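Local coordinates for acetylcholine-binding protein (Bulinus truncatus, PDB 2BJ0) that probably binds acetylcholine as a soluble pentamer whose subunits resemble the extracellular ligand-binding domain of nicotinic acetylcholine receptors, at residues Trp81-Ser86 and Lys147-Ile152; Leu179-Tyr184 and Glu188-Asp193; Met34-Ala39 and Phe198-Lys203. All coordinates share one frame; numbering follows the deposited sequence.

In the fold
All three contacts belong to one immunoglobulin-like beta-sandwich subunit of the pentamer. Along the chain, contact 1 closes before contact 2 opens, and both are nested inside the long loop closed by contact 3, which brings strand 25-40 against the last strand, 190-202. Contacts 1 and 2 touch, their centres about 12 Å apart, whereas contact 3 lies some 28 to 29 Å from the centres of both, on the opposite side of the chain's centre from contact 1. Strand 190-202 links contacts 2 and 3: its start pairs with strand 170-183 in a hairpin, and its end packs into the core. One strand thus joins this C-loop hairpin, probably part of the ligand site, to the sandwich interior.

Contact 1 (Trp81-Ser86 and Lys147-Ile152); sequences WTPDLS and KQFALI
Phe-149 carries this contact, pushing its ring from the start of strand 149-153 against Trp-81, Pro-83 and Leu-85. Its CG stands opposite the backbone N (chi1 -172°), which sends the ring straight across the gap between two backbones too far apart to bond each other. The side of the ring bearing CE2 and CZ does the touching. Pro-83 meets that edge near the ring plane, its CB 3.7 Å from CE2 of Phe-149. Trp-81 comes obliquely: its CH2 lies 3.8 Å from Phe-149 CE2, and that carbon in turn sits at the edge of the indole. The two aromatics therefore meet without stacking. At the far corner Leu-85 crosses the ring's direction at about a right angle and brings CD2 to 3.9 Å from CZ of Phe-149. A large flat hydrocarbon suits this place because it can reach three apolar neighbours at once. Asp-84 OD1 comes no nearer than 4.3 Å to Phe-149 CE2. That oxygen is taken by Ser-141 and His-144, and OD2 by Thr-143, which fixes the carboxylate next to an otherwise oily group. The same residue is the centre of an inverse gamma turn, closed by a weak bond from Leu-85 N to Pro-83 O (3.1 Å). The run Trp-Thr-Pro-Asp fits the W-x-P-D sequence of the Cys-loop receptor family.

The contact joins the two sheets: strand 85-87 is an outer strand of the four-stranded sheet, beside 133-141, whereas strand 149-153 runs parallel to 25-40 in the other. Around the cluster, Trp-56 of strand 45-57 meets the Trp-81 ring edge-to-face, Leu-29 of strand 25-40 touches Leu-85 and Leu-151, and strand 190-202 packs on Leu-151 through Ile-194.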
loop_
_atom_site.group_PDB
_atom_site.type_symbol
_atom_site.label_atom_id
_atom_site.label_comp_id
_atom_site.label_asym_id
_atom_site.label_seq_id
_atom_site.Cartn_x
_atom_site.Cartn_y
_atom_site.Cartn_z
ATOM N N TRP A 81 -7.341 -21.218 -2.434
ATOM C CA TRP A 81 -8.544 -20.481 -2.135
ATOM C C TRP A 81 -8.648 -20.349 -0.624
ATOM O O TRP A 81 -8.379 -21.317 0.103
ATOM C CB TRP A 81 -9.746 -21.251 -2.661
ATOM C CG TRP A 81 -11.047 -20.588 -2.371
ATOM C CD1 TRP A 81 -11.691 -19.700 -3.159
ATOM C CD2 TRP A 81 -11.866 -20.767 -1.206
ATOM N NE1 TRP A 81 -12.866 -19.309 -2.565
ATOM C CE2 TRP A 81 -12.986 -19.942 -1.355
ATOM C CE3 TRP A 81 -11.744 -21.532 -0.025
ATOM C CZ2 TRP A 81 -14.011 -19.871 -0.393
ATOM C CZ3 TRP A 81 -12.764 -21.472 0.934
ATOM C CH2 TRP A 81 -13.875 -20.647 0.741
ATOM N N THR A 82 -9.053 -19.160 -0.164
ATOM C CA THR A 82 -9.383 -18.910 1.248
ATOM C C THR A 82 -10.695 -18.140 1.286
ATOM O O THR A 82 -11.072 -17.471 0.309
ATOM C CB THR A 82 -8.272 -18.109 2.003
ATOM O OG1 THR A 82 -7.991 -16.898 1.290
ATOM C CG2 THR A 82 -6.932 -18.878 2.011
ATOM N N PRO A 83 -11.443 -18.267 2.381
ATOM C CA PRO A 83 -12.769 -17.626 2.447
ATOM C C PRO A 83 -12.688 -16.113 2.246
ATOM O O PRO A 83 -11.820 -15.468 2.818
ATOM C CB PRO A 83 -13.225 -17.944 3.877
ATOM C CG PRO A 83 -12.579 -19.285 4.161
ATOM C CD PRO A 83 -11.163 -19.093 3.583
ATOM N N ASP A 84 -13.604 -15.552 1.467
ATOM C CA ASP A 84 -13.665 -14.101 1.311
ATOM C C ASP A 84 -14.526 -13.475 2.406
ATOM O O ASP A 84 -15.496 -12.789 2.112
ATOM C CB ASP A 84 -14.180 -13.728 -0.080
ATOM C CG ASP A 84 -15.626 -14.170 -0.313
ATOM O OD1 ASP A 84 -16.005 -15.241 0.248
ATOM O OD2 ASP A 84 -16.442 -13.501 -1.001
ATOM N N LEU A 85 -14.148 -13.679 3.667
ATOM C CA LEU A 85 -14.866 -13.084 4.799
ATOM C C LEU A 85 -14.721 -11.576 4.809
ATOM O O LEU A 85 -13.611 -11.051 4.664
ATOM C CB LEU A 85 -14.352 -13.627 6.128
ATOM C CG LEU A 85 -14.507 -15.131 6.327
ATOM C CD1 LEU A 85 -13.691 -15.483 7.532
ATOM C CD2 LEU A 85 -15.985 -15.516 6.486
ATOM N N SER A 86 -15.843 -10.887 4.926
ATOM C CA SER A 86 -15.833 -9.456 5.091
ATOM C C SER A 86 -16.571 -9.137 6.365
ATOM O O SER A 86 -17.486 -9.892 6.799
ATOM C CB SER A 86 -16.499 -8.738 3.898
ATOM O OG SER A 86 -15.801 -8.973 2.671
ATOM N N LYS A 147 -25.594 -21.808 -0.456
ATOM C CA LYS A 147 -25.560 -23.008 -1.289
ATOM C C LYS A 147 -24.135 -23.462 -1.546
ATOM O O LYS A 147 -23.912 -24.629 -1.806
ATOM C CB LYS A 147 -26.267 -22.761 -2.621
ATOM C CG LYS A 147 -27.685 -23.295 -2.740
ATOM C CD LYS A 147 -28.606 -22.932 -1.567
ATOM C CE LYS A 147 -30.023 -23.523 -1.779
ATOM N NZ LYS A 147 -30.805 -23.703 -0.498
ATOM N N GLN A 148 -23.168 -22.538 -1.461
ATOM C CA GLN A 148 -21.741 -22.858 -1.681
ATOM C C GLN A 148 -20.911 -22.811 -0.401
ATOM O O GLN A 148 -20.038 -23.629 -0.208
ATOM C CB GLN A 148 -21.144 -21.892 -2.711
ATOM C CG GLN A 148 -21.675 -22.112 -4.092
ATOM C CD GLN A 148 -21.018 -21.234 -5.141
ATOM O OE1 GLN A 148 -20.063 -20.519 -4.862
ATOM N NE2 GLN A 148 -21.546 -21.281 -6.352
ATOM N N PHE A 149 -21.232 -21.871 0.485
ATOM C CA PHE A 149 -20.397 -21.520 1.624
ATOM C C PHE A 149 -21.287 -21.497 2.858
ATOM O O PHE A 149 -22.032 -20.554 3.051
ATOM C CB PHE A 149 -19.883 -20.116 1.344
ATOM C CG PHE A 149 -18.849 -19.588 2.292
ATOM C CD1 PHE A 149 -19.180 -19.158 3.568
ATOM C CD2 PHE A 149 -17.554 -19.336 1.826
ATOM C CE1 PHE A 149 -18.234 -18.607 4.412
ATOM C CE2 PHE A 149 -16.602 -18.746 2.654
ATOM C CZ PHE A 149 -16.936 -18.374 3.953
ATOM N N ALA A 150 -21.220 -22.531 3.693
ATOM C CA ALA A 150 -22.039 -22.538 4.902
ATOM C C ALA A 150 -21.192 -22.275 6.129
ATOM O O ALA A 150 -20.187 -22.922 6.318
ATOM C CB ALA A 150 -22.791 -23.868 5.027
ATOM N N LEU A 151 -21.605 -21.303 6.952
ATOM C CA LEU A 151 -20.909 -20.948 8.186
ATOM C C LEU A 151 -21.433 -21.791 9.324
ATOM O O LEU A 151 -22.638 -22.039 9.406
ATOM C CB LEU A 151 -21.162 -19.483 8.559
ATOM C CG LEU A 151 -20.317 -18.430 7.854
ATOM C CD1 LEU A 151 -20.592 -17.049 8.406
ATOM C CD2 LEU A 151 -18.851 -18.773 8.008
ATOM N N ILE A 152 -20.525 -22.227 10.188
ATOM C CA ILE A 152 -20.887 -22.952 11.394
ATOM C C ILE A 152 -20.001 -22.427 12.526
ATOM O O ILE A 152 -18.889 -21.921 12.288
ATOM C CB ILE A 152 -20.740 -24.511 11.216
ATOM C CG1 ILE A 152 -19.300 -24.911 10.905
ATOM C CG2 ILE A 152 -21.702 -25.065 10.124
ATOM C CD1 ILE A 152 -19.083 -26.433 10.770
#

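Contact 2 (Leu179-Tyr184 and Glu188-Asp193); sequences LNRKKY and ENMYDD
Asn-180 and Asp-193 are joined by three bonds, two between backbones. In this antiparallel hydrogen-bonded pair Asn-180 N gives to Asp-193 O at 2.8 Å, and Asp-193 N returns the bond to Asn-180 O. The third runs between side chains: Asn-180 ND2 reaches Asp-193 OD1 at 3.2 Å, almost straight (175°) and in the amide plane, but out of the carboxylate plane on its syn side. Ser-178 holds the other end of that amide, OD1. Asp-193 OD2 is buried with no hydrogen-bond partner in the model; Lys-182 NZ, 4.5 Å away, may offset its charge. Also buried without a partner is Asn-189 O, while Asn-189 ND2 bonds Asp-145 OD2. Lys-182 and Tyr-191, the next hydrogen-bonded pair, exchange two backbone bonds.

Arg-181 and Asp-192 lie between these pairs, side by side. Asp-192 OD1 sits over one face of the guanidinium, 3.7 Å from Arg-181 NE, so this long salt bridge rests on charge alone. The carboxylate takes its hydrogen bonds from Asn-146 ND2 on OD1 and Leu-151 N on OD2.

Toward the turn, Lys-183 NZ bonds Tyr-184 O at 2.9 Å and also Cys-187 O. Tyrosine suits position 184 twice over: its edge meets the face of Tyr-191 in an offset edge-to-face pair, planes 86° apart, and its hydroxyl bonds Lys-138. Tyr-184 CE2 lies 3.8 Å from Tyr-191 CB.

A hairpin carrying the vicinal disulfide Cys-186–Cys-187 at its tip is the C-loop of nicotinic receptors and their relatives; a 3-cyclohexyl-1-propylsulfonic acid molecule, probably from the crystallisation liquor, lies about 3 Å from the Tyr-191 side chain, consistent with a ligand pocket.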
loop_
_atom_site.group_PDB
_atom_site.type_symbol
_atom_site.label_atom_id
_atom_site.label_comp_id
_atom_site.label_asym_id
_atom_site.label_seq_id
_atom_site.Cartn_x
_atom_site.Cartn_y
_atom_site.Cartn_z
ATOM N N LEU A 179 -25.243 -17.259 14.811
ATOM C CA LEU A 179 -25.234 -17.551 13.385
ATOM C C LEU A 179 -26.586 -17.173 12.790
ATOM O O LEU A 179 -27.620 -17.531 13.330
ATOM C CB LEU A 179 -24.925 -19.036 13.151
ATOM C CG LEU A 179 -25.183 -19.655 11.769
ATOM C CD1 LEU A 179 -24.323 -18.993 10.666
ATOM C CD2 LEU A 179 -24.939 -21.163 11.799
ATOM N N ASN A 180 -26.576 -16.433 11.690
ATOM C CA ASN A 180 -27.815 -15.987 11.060
ATOM C C ASN A 180 -27.718 -16.186 9.561
ATOM O O ASN A 180 -26.631 -16.438 9.044
ATOM C CB ASN A 180 -28.084 -14.504 11.371
ATOM C CG ASN A 180 -27.743 -14.126 12.825
ATOM O OD1 ASN A 180 -28.470 -14.472 13.764
ATOM N ND2 ASN A 180 -26.642 -13.406 13.007
ATOM N N ARG A 181 -28.850 -16.087 8.869
ATOM C CA ARG A 181 -28.845 -15.977 7.408
ATOM C C ARG A 181 -29.822 -14.927 6.916
ATOM O O ARG A 181 -30.889 -14.748 7.500
ATOM C CB ARG A 181 -29.081 -17.318 6.725
ATOM C CG ARG A 181 -30.263 -18.085 7.228
ATOM C CD ARG A 181 -29.991 -19.575 7.275
ATOM N NE ARG A 181 -28.911 -19.881 8.220
ATOM C CZ ARG A 181 -28.324 -21.067 8.345
ATOM N NH1 ARG A 181 -28.685 -22.088 7.575
ATOM N NH2 ARG A 181 -27.362 -21.226 9.243
ATOM N N LYS A 182 -29.429 -14.232 5.849
ATOM C CA LYS A 182 -30.163 -13.081 5.321
ATOM C C LYS A 182 -30.408 -13.188 3.808
ATOM O O LYS A 182 -29.586 -13.724 3.064
ATOM C CB LYS A 182 -29.411 -11.768 5.636
ATOM C CG LYS A 182 -29.260 -11.436 7.143
ATOM C CD LYS A 182 -30.611 -11.066 7.820
ATOM C CE LYS A 182 -30.685 -11.513 9.299
ATOM N NZ LYS A 182 -29.717 -10.805 10.199
ATOM N N LYS A 183 -31.553 -12.676 3.367
ATOM C CA LYS A 183 -31.842 -12.506 1.942
ATOM C C LYS A 183 -31.262 -11.165 1.470
ATOM O O LYS A 183 -31.592 -10.109 2.017
ATOM C CB LYS A 183 -33.363 -12.519 1.699
ATOM C CG LYS A 183 -33.877 -13.296 0.462
ATOM C CD LYS A 183 -32.908 -13.353 -0.714
ATOM C CE LYS A 183 -33.650 -13.318 -2.032
ATOM N NZ LYS A 183 -33.483 -11.982 -2.682
ATOM N N TYR A 184 -30.387 -11.202 0.472
ATOM C CA TYR A 184 -29.919 -9.958 -0.139
ATOM C C TYR A 184 -30.525 -9.709 -1.512
ATOM O O TYR A 184 -30.958 -10.633 -2.217
ATOM C CB TYR A 184 -28.386 -9.873 -0.181
ATOM C CG TYR A 184 -27.778 -9.760 1.196
ATOM C CD1 TYR A 184 -27.649 -8.520 1.830
ATOM C CD2 TYR A 184 -27.365 -10.901 1.883
ATOM C CE1 TYR A 184 -27.097 -8.428 3.111
ATOM C CE2 TYR A 184 -26.821 -10.824 3.152
ATOM C CZ TYR A 184 -26.684 -9.592 3.763
ATOM O OH TYR A 184 -26.143 -9.540 5.028
ATOM N N GLU A 188 -30.611 -14.769 -5.360
ATOM C CA GLU A 188 -31.756 -15.592 -5.010
ATOM C C GLU A 188 -31.539 -16.307 -3.670
ATOM O O GLU A 188 -32.456 -16.365 -2.836
ATOM C CB GLU A 188 -32.053 -16.600 -6.124
ATOM C CG GLU A 188 -33.511 -17.034 -6.171
ATOM C CD GLU A 188 -33.715 -18.387 -6.823
ATOM O OE1 GLU A 188 -32.802 -18.857 -7.548
ATOM O OE2 GLU A 188 -34.797 -18.986 -6.605
ATOM N N ASN A 189 -30.333 -16.848 -3.472
ATOM C CA ASN A 189 -29.993 -17.564 -2.228
ATOM C C ASN A 189 -29.625 -16.630 -1.060
ATOM O O ASN A 189 -29.250 -15.459 -1.253
ATOM C CB ASN A 189 -28.873 -18.594 -2.460
ATOM C CG ASN A 189 -29.206 -19.605 -3.559
ATOM O OD1 ASN A 189 -30.293 -20.195 -3.583
ATOM N ND2 ASN A 189 -28.257 -19.816 -4.468
ATOM N N MET A 190 -29.747 -17.152 0.153
ATOM C CA MET A 190 -29.336 -16.408 1.326
ATOM C C MET A 190 -27.825 -16.519 1.578
ATOM O O MET A 190 -27.151 -17.424 1.076
ATOM C CB MET A 190 -30.100 -16.895 2.549
ATOM C CG MET A 190 -31.621 -16.768 2.465
ATOM S SD MET A 190 -32.260 -17.203 4.110
ATOM C CE MET A 190 -33.523 -18.430 3.688
ATOM N N TYR A 191 -27.318 -15.581 2.362
ATOM C CA TYR A 191 -25.936 -15.571 2.808
ATOM C C TYR A 191 -25.903 -15.834 4.309
ATOM O O TYR A 191 -26.708 -15.291 5.033
ATOM C CB TYR A 191 -25.313 -14.211 2.481
ATOM C CG TYR A 191 -24.975 -14.092 1.013
ATOM C CD1 TYR A 191 -25.982 -14.042 0.043
ATOM C CD2 TYR A 191 -23.650 -14.046 0.585
ATOM C CE1 TYR A 191 -25.670 -13.951 -1.325
ATOM C CE2 TYR A 191 -23.336 -13.962 -0.762
ATOM C CZ TYR A 191 -24.342 -13.912 -1.710
ATOM O OH TYR A 191 -24.025 -13.847 -3.055
ATOM N N ASP A 192 -24.988 -16.673 4.771
ATOM C CA ASP A 192 -24.746 -16.834 6.196
ATOM C C ASP A 192 -23.886 -15.713 6.779
ATOM O O ASP A 192 -22.948 -15.234 6.136
ATOM C CB ASP A 192 -24.021 -18.127 6.450
ATOM C CG ASP A 192 -24.882 -19.353 6.174
ATOM O OD1 ASP A 192 -26.095 -19.223 5.902
ATOM O OD2 ASP A 192 -24.392 -20.480 6.180
ATOM N N ASP A 193 -24.191 -15.315 8.007
ATOM C CA ASP A 193 -23.257 -14.489 8.749
ATOM C C ASP A 193 -23.170 -14.936 10.189
ATOM O O ASP A 193 -24.086 -15.587 10.706
ATOM C CB ASP A 193 -23.569 -12.999 8.618
ATOM C CG ASP A 193 -24.870 -12.619 9.254
ATOM O OD1 ASP A 193 -24.896 -12.368 10.481
ATOM O OD2 ASP A 193 -25.924 -12.511 8.592
#

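Contact 3 (Met34-Ala39 and Phe198-Lys203); sequences MNIVEA and FAFRKK
Ile-36 and Phe-200 meet across the interior of an immunoglobulin-like beta-sandwich, in a buried apolar contact between its two sheets. The axes of segments 34-39 and 198-202 come within 10.0 Å at 69°, so side chains alone bridge the gap.

Ile-36 does most of the bridging. With CG1 opposite the carbonyl carbon (chi1 -71°) and the chain extended beyond it, CD1 reaches over one face of the Phe-200 ring. This methyl stands 3.6 Å from the ring centroid and 28° off the normal, a CH-pi contact displaced toward the CG and CD2 side. The fit is tight, since CD1 of Ile-36 is only 3.3 Å from CG of Phe-200. The same methyl also touches Phe-198, 3.7 Å from its CE2, and thus fills the angle between two rings that alternate with outward-facing Ala-199. A slender branched chain suits this place because its single terminal carbon can serve both.

Ile-36 and Ala-39 both face inward although they are three positions apart, which would put them on opposite faces of a regular strand. The classic beta bulge formed by Val-37 and Glu-38 opposite Glu-47 shifts the alternation; Glu-38 points away and makes a salt bridge with Lys-43 of a neighbouring subunit. Around the core, Phe-170 meets Phe-200 edge-to-face, and Cys-135, half of the Cys-122–Cys-135 disulfide, touches Phe-198 and Phe-200.

A small side chain suits Ala-39, since the edge of the Phe-200 ring reaches it: its CB lies in the ring plane, 3.7 Å from Phe-200 CZ.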
loop_
_atom_site.group_PDB
_atom_site.type_symbol
_atom_site.label_atom_id
_atom_site.label_comp_id
_atom_site.label_asym_id
_atom_site.label_seq_id
_atom_site.Cartn_x
_atom_site.Cartn_y
_atom_site.Cartn_z
ATOM N N MET A 34 -9.315 -9.551 21.372
ATOM C CA MET A 34 -8.038 -9.369 22.075
ATOM C C MET A 34 -7.913 -8.054 22.833
ATOM O O MET A 34 -7.288 -7.993 23.904
ATOM C CB MET A 34 -6.875 -9.475 21.080
ATOM C CG MET A 34 -6.871 -10.755 20.257
ATOM S SD MET A 34 -6.637 -12.238 21.255
ATOM C CE MET A 34 -4.953 -12.002 21.825
ATOM N N ASN A 35 -8.473 -7.004 22.254
ATOM C CA ASN A 35 -8.314 -5.694 22.792
ATOM C C ASN A 35 -9.362 -4.749 22.144
ATOM O O ASN A 35 -9.806 -4.993 21.034
ATOM C CB ASN A 35 -6.914 -5.186 22.491
ATOM C CG ASN A 35 -6.437 -4.076 23.386
ATOM O OD1 ASN A 35 -7.197 -3.545 24.194
ATOM N ND2 ASN A 35 -5.160 -3.720 23.267
ATOM N N ILE A 36 -9.723 -3.718 22.837
ATOM C CA ILE A 36 -10.563 -2.642 22.306
ATOM C C ILE A 36 -9.584 -1.508 22.301
ATOM O O ILE A 36 -9.210 -1.028 23.364
ATOM C CB ILE A 36 -11.773 -2.334 23.159
ATOM C CG1 ILE A 36 -12.815 -3.463 23.072
ATOM C CG2 ILE A 36 -12.387 -1.013 22.734
ATOM C CD1 ILE A 36 -14.028 -3.224 23.943
ATOM N N VAL A 37 -9.129 -1.069 21.116
ATOM C CA VAL A 37 -8.042 -0.044 21.040
ATOM C C VAL A 37 -8.478 1.415 20.857
ATOM O O VAL A 37 -7.678 2.329 21.089
ATOM C CB VAL A 37 -6.984 -0.472 20.006
ATOM C CG1 VAL A 37 -6.254 -1.708 20.491
ATOM C CG2 VAL A 37 -7.620 -0.729 18.656
ATOM N N GLU A 38 -9.719 1.641 20.435
ATOM C CA GLU A 38 -10.323 2.958 20.460
ATOM C C GLU A 38 -11.809 2.811 20.812
ATOM O O GLU A 38 -12.455 1.880 20.365
ATOM C CB GLU A 38 -10.210 3.610 19.091
ATOM C CG GLU A 38 -10.598 5.073 19.108
ATOM C CD GLU A 38 -10.041 5.828 17.910
ATOM O OE1 GLU A 38 -10.296 5.389 16.758
ATOM O OE2 GLU A 38 -9.342 6.862 18.112
ATOM N N ALA A 39 -12.339 3.722 21.622
ATOM C CA ALA A 39 -13.788 3.899 21.693
ATOM C C ALA A 39 -14.065 5.384 21.748
ATOM O O ALA A 39 -13.959 6.015 22.803
ATOM C CB ALA A 39 -14.392 3.162 22.883
ATOM N N PHE A 198 -20.825 -7.898 21.915
ATOM C CA PHE A 198 -20.094 -7.743 23.144
ATOM C C PHE A 198 -20.525 -6.484 23.876
ATOM O O PHE A 198 -21.072 -5.553 23.270
ATOM C CB PHE A 198 -18.563 -7.847 22.934
ATOM C CG PHE A 198 -17.971 -6.737 22.098
ATOM C CD1 PHE A 198 -17.952 -6.829 20.713
ATOM C CD2 PHE A 198 -17.420 -5.613 22.708
ATOM C CE1 PHE A 198 -17.391 -5.789 19.949
ATOM C CE2 PHE A 198 -16.855 -4.558 21.938
ATOM C CZ PHE A 198 -16.852 -4.661 20.580
ATOM N N ALA A 199 -20.352 -6.500 25.199
ATOM C CA ALA A 199 -20.577 -5.347 26.029
ATOM C C ALA A 199 -19.272 -4.977 26.693
ATOM O O ALA A 199 -18.551 -5.837 27.155
ATOM C CB ALA A 199 -21.634 -5.663 27.100
ATOM N N PHE A 200 -18.969 -3.689 26.735
ATOM C CA PHE A 200 -17.760 -3.214 27.383
ATOM C C PHE A 200 -17.984 -1.852 28.039
ATOM O O PHE A 200 -18.899 -1.131 27.671
ATOM C CB PHE A 200 -16.601 -3.146 26.360
ATOM C CG PHE A 200 -16.630 -1.930 25.454
ATOM C CD1 PHE A 200 -17.539 -1.842 24.412
ATOM C CD2 PHE A 200 -15.704 -0.904 25.623
ATOM C CE1 PHE A 200 -17.552 -0.726 23.584
ATOM C CE2 PHE A 200 -15.701 0.202 24.796
ATOM C CZ PHE A 200 -16.623 0.296 23.782
ATOM N N ARG A 201 -17.120 -1.471 28.971
ATOM C CA ARG A 201 -17.240 -0.171 29.608
ATOM C C ARG A 201 -15.847 0.420 29.859
ATOM O O ARG A 201 -14.874 -0.296 29.773
ATOM C CB ARG A 201 -18.048 -0.303 30.913
ATOM C CG ARG A 201 -17.391 -1.215 31.946
ATOM C CD ARG A 201 -17.943 -1.105 33.375
ATOM N NE ARG A 201 -17.206 -2.004 34.268
ATOM C CZ ARG A 201 -17.776 -2.785 35.182
ATOM N NH1 ARG A 201 -19.098 -2.798 35.327
ATOM N NH2 ARG A 201 -17.024 -3.580 35.931
ATOM N N LYS A 202 -15.748 1.728 30.121
ATOM C CA LYS A 202 -14.469 2.340 30.513
ATOM C C LYS A 202 -14.074 1.880 31.935
ATOM O O LYS A 202 -14.949 1.629 32.753
ATOM C CB LYS A 202 -14.545 3.870 30.429
ATOM C CG LYS A 202 -14.936 4.387 29.047
ATOM C CD LYS A 202 -15.202 5.877 29.012
ATOM C CE LYS A 202 -14.091 6.611 28.250
ATOM N NZ LYS A 202 -14.517 7.945 27.643
ATOM N N LYS A 203 -12.781 1.753 32.228
ATOM C CA LYS A 203 -12.341 1.387 33.590
ATOM C C LYS A 203 -12.466 2.572 34.543
ATOM O O LYS A 203 -12.427 3.728 34.100
ATOM C CB LYS A 203 -10.900 0.896 33.609
ATOM C CG LYS A 203 -10.698 -0.394 32.905
ATOM C CD LYS A 203 -9.473 -1.100 33.408
ATOM C CE LYS A 203 -9.416 -2.475 32.763
ATOM N NZ LYS A 203 -9.315 -3.556 33.756
#